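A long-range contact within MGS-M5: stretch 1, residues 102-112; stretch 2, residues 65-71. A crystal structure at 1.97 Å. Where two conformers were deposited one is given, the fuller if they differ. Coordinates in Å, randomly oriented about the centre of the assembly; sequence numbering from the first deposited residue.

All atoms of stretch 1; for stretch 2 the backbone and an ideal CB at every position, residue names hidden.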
# COMPACT_ATOMS: atom_id res chain seq x y z
N THR A 102 12.76 -20.01 29.55
CA THR A 102 12.83 -18.79 30.35
C THR A 102 12.07 -17.62 29.71
O THR A 102 11.36 -16.92 30.39
CB THR A 102 14.27 -18.40 30.57
OG1 THR A 102 14.87 -19.45 31.33
CG2 THR A 102 14.40 -17.08 31.33
N VAL A 103 12.23 -17.41 28.41
CA VAL A 103 11.49 -16.35 27.72
C VAL A 103 9.98 -16.56 27.89
O VAL A 103 9.24 -15.65 28.23
CB VAL A 103 11.83 -16.31 26.24
CG1 VAL A 103 10.81 -15.40 25.47
CG2 VAL A 103 13.25 -15.79 26.07
N VAL A 104 9.54 -17.78 27.65
CA VAL A 104 8.13 -18.06 27.67
C VAL A 104 7.53 -17.90 29.07
O VAL A 104 6.46 -17.30 29.21
CB VAL A 104 7.91 -19.44 27.07
CG1 VAL A 104 6.54 -19.98 27.44
CG2 VAL A 104 8.10 -19.32 25.55
N LYS A 105 8.25 -18.36 30.10
CA LYS A 105 7.79 -18.14 31.48
C LYS A 105 7.66 -16.66 31.79
O LYS A 105 6.70 -16.23 32.42
CB LYS A 105 8.74 -18.78 32.50
CG LYS A 105 8.82 -20.32 32.43
CD LYS A 105 7.47 -21.02 32.18
CE LYS A 105 7.51 -22.46 32.70
NZ LYS A 105 6.38 -23.31 32.25
N ASN A 106 8.65 -15.87 31.39
CA ASN A 106 8.60 -14.43 31.59
C ASN A 106 7.43 -13.79 30.82
O ASN A 106 6.75 -12.87 31.34
CB ASN A 106 9.94 -13.79 31.17
CG ASN A 106 11.05 -14.05 32.21
OD1 ASN A 106 10.74 -14.10 33.37
ND2 ASN A 106 12.28 -14.23 31.80
N ILE A 107 7.19 -14.26 29.60
CA ILE A 107 6.03 -13.74 28.83
C ILE A 107 4.73 -14.07 29.56
O ILE A 107 3.87 -13.20 29.74
CB ILE A 107 5.97 -14.33 27.41
CG1 ILE A 107 7.15 -13.88 26.54
CG2 ILE A 107 4.61 -13.93 26.70
CD1 ILE A 107 7.28 -14.71 25.29
N MET A 108 4.60 -15.32 30.01
CA MET A 108 3.33 -15.73 30.63
C MET A 108 3.10 -15.02 31.96
O MET A 108 1.95 -14.76 32.29
CB MET A 108 3.25 -17.25 30.82
CG MET A 108 3.42 -18.03 29.50
SD MET A 108 2.32 -17.46 28.15
CE MET A 108 0.75 -17.89 28.90
N SER A 109 4.17 -14.69 32.69
CA SER A 109 4.08 -13.97 33.96
C SER A 109 3.39 -12.62 33.80
O SER A 109 2.83 -12.07 34.75
CB SER A 109 5.49 -13.74 34.58
OG SER A 109 6.24 -12.75 33.86
N SER A 110 3.46 -12.05 32.59
CA SER A 110 2.91 -10.72 32.39
C SER A 110 1.37 -10.72 32.38
O SER A 110 0.76 -9.67 32.48
CB SER A 110 3.41 -10.13 31.07
OG SER A 110 2.79 -10.78 29.98
N GLY A 111 0.76 -11.89 32.20
CA GLY A 111 -0.68 -11.96 31.97
C GLY A 111 -1.04 -12.11 30.50
O GLY A 111 -2.21 -12.17 30.14
N PHE A 112 -0.01 -12.13 29.64
CA PHE A 112 -0.17 -12.31 28.20
C PHE A 112 -1.14 -13.44 27.87
O PHE A 112 -1.08 -14.50 28.50
CB PHE A 112 1.19 -12.64 27.59
CG PHE A 112 1.14 -13.09 26.16
CD1 PHE A 112 1.01 -12.19 25.14
CD2 PHE A 112 1.28 -14.44 25.84
CE1 PHE A 112 1.01 -12.60 23.80
CE2 PHE A 112 1.28 -14.86 24.51
CZ PHE A 112 1.15 -13.94 23.50
N UNK A 65 9.78 -4.17 28.39
CA UNK A 65 10.10 -5.23 29.34
C UNK A 65 9.02 -6.29 29.19
O UNK A 65 8.09 -6.10 28.46
CB UNK A 65 10.18 -4.71 30.78
N UNK A 66 9.09 -7.37 29.96
CA UNK A 66 8.14 -8.45 29.77
C UNK A 66 6.72 -8.01 30.12
O UNK A 66 5.76 -8.50 29.51
CB UNK A 66 8.54 -9.66 30.62
N UNK A 67 6.58 -7.09 31.07
CA UNK A 67 5.25 -6.60 31.41
C UNK A 67 4.53 -5.98 30.21
O UNK A 67 3.29 -5.97 30.17
CB UNK A 67 5.35 -5.57 32.54
N UNK A 68 5.26 -5.47 29.23
CA UNK A 68 4.58 -4.98 28.01
C UNK A 68 3.89 -6.05 27.18
O UNK A 68 3.16 -5.71 26.25
CB UNK A 68 5.60 -4.26 27.12
N UNK A 69 4.11 -7.32 27.50
CA UNK A 69 3.48 -8.40 26.77
C UNK A 69 2.02 -8.54 27.15
O UNK A 69 1.27 -9.23 26.46
CB UNK A 69 4.22 -9.72 27.02
N UNK A 70 1.62 -7.91 28.24
CA UNK A 70 0.34 -8.25 28.87
C UNK A 70 -0.82 -8.15 27.88
O UNK A 70 -1.66 -9.04 27.81
CB UNK A 70 0.08 -7.33 30.07
N UNK A 71 -0.83 -7.09 27.07
CA UNK A 71 -1.92 -6.89 26.12
C UNK A 71 -1.42 -6.98 24.67
O UNK A 71 -2.00 -6.38 23.79
CB UNK A 71 -2.59 -5.54 26.36

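Position 65 opens the segment in an extended conformation, phi/psi -131/180, and its CB has nothing of stretch 1 within 5.5 Å. Stretch 1 sets no rule here, and many residues would serve. The deposited residue is Asp 65, which makes no contact with the helix; its backbone O accepts from the N of position 68 at 3.0 Å, at the start of the 3-10 turn.

Position 66 points its CB toward the helix, 3.7 Å from Asn 106 O. Along the helix lie the CB of Asn 106, the backbone of Ile 107 and, a turn back, Val 103. A long, flat side chain could lie along this surface, as could a long aliphatic one; a short one would leave Val 103 unreached. The residue is Tyr 66, chi1 -82° (m), and of the residues in this segment it has the largest area covered by stretch 1, 105 Å². Asn 106 CB sits 3.4 Å from the centroid of its ring, only 3° off the normal, a CH-pi contact squarely over one face. Ile 107 CG1 packs 3.9 Å from Tyr 66 CE1, and Tyr 66 OH comes to 3.7 Å from Val 103 CG2. A water 2.7 Å from Tyr 66 OH also accepts from Asn 106 ND2 at 3.2 Å, so the polar end of the ring is tied to the helix through solvent.

Position 67 turns away, its CB 5.2 Å from Ser 110 CB; a polar or charged chain fits easily. It is Lys 67, which meets stretch 1 mainly through its CA, 4.0 Å from Ser 110 CB. Position 68 also points away, with no atom of stretch 1 within 5.5 Å of its CB, so stretch 1 sets no limit; a short polar side chain able to accept from the backbone N of position 65 would suit, as would others. Asp 68 does this: its OD2 accepts from Asp 65 N at 2.8 Å.

Position 69 faces a tight site: its CB lies 3.5 Å from Ser 110 OG and 4.2 Å from both Ile 107 CG2 and Phe 112 CB. A small or modest, largely apolar side chain suits it: alanine, cysteine, perhaps serine or valine. Cys 69 packs its CB against those two apolar neighbors. Ser 110 OG is already engaged, donating to Ile 107 O at 2.7 Å and accepting from Phe 112 N at 3.1 Å. Cys 69 O meets the edge of the Phe 112 ring, 3.3 Å from CD1.

Position 70 points sideways, its CB 3.4 Å from Ser 110 O and beside Gly 111. A long chain with a flexible aliphatic stem could pass here. Lys 70 is extended, all four chi angles t, and its end leads away.

Position 71 points away, with nothing of stretch 1 within 5.5 Å of its CB, so stretch 1 leaves the choice of side chain open; Asp 71 is deposited, its OD1 hydrogen-bonded elsewhere in the structure.

Stretch 2, residues 65-71: DYKDCKD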
# COMPACT_ATOMS: atom_id res chain seq x y z
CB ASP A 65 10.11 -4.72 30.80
CG ASP A 65 10.90 -3.44 30.97
OD1 ASP A 65 12.14 -3.47 30.80
OD2 ASP A 65 10.28 -2.39 31.30
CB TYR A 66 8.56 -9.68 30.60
CG TYR A 66 9.60 -10.47 29.84
CD1 TYR A 66 9.25 -11.17 28.70
CD2 TYR A 66 10.94 -10.47 30.23
CE1 TYR A 66 10.19 -11.88 27.98
CE2 TYR A 66 11.90 -11.19 29.52
CZ TYR A 66 11.51 -11.90 28.40
OH TYR A 66 12.42 -12.59 27.65
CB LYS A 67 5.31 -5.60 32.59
CG LYS A 67 6.00 -4.27 32.29
CD LYS A 67 5.98 -3.37 33.55
CE LYS A 67 6.72 -2.04 33.33
NZ LYS A 67 6.16 -1.24 32.18
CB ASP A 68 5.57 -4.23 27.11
CG ASP A 68 6.07 -2.98 27.77
OD1 ASP A 68 5.23 -2.12 28.12
OD2 ASP A 68 7.29 -2.90 28.04
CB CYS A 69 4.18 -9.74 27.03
SG CYS A 69 5.82 -9.81 26.27
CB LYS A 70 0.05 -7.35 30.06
CG LYS A 70 -1.34 -7.60 30.69
CD LYS A 70 -1.53 -6.77 31.96
CE LYS A 70 -2.96 -6.93 32.48
NZ LYS A 70 -3.03 -6.75 33.95
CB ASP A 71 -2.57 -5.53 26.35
CG ASP A 71 -1.53 -4.42 26.42
OD1 ASP A 71 -0.29 -4.74 26.49
OD2 ASP A 71 -1.95 -3.23 26.41
O HOH W 1 14.30 -13.65 29.33
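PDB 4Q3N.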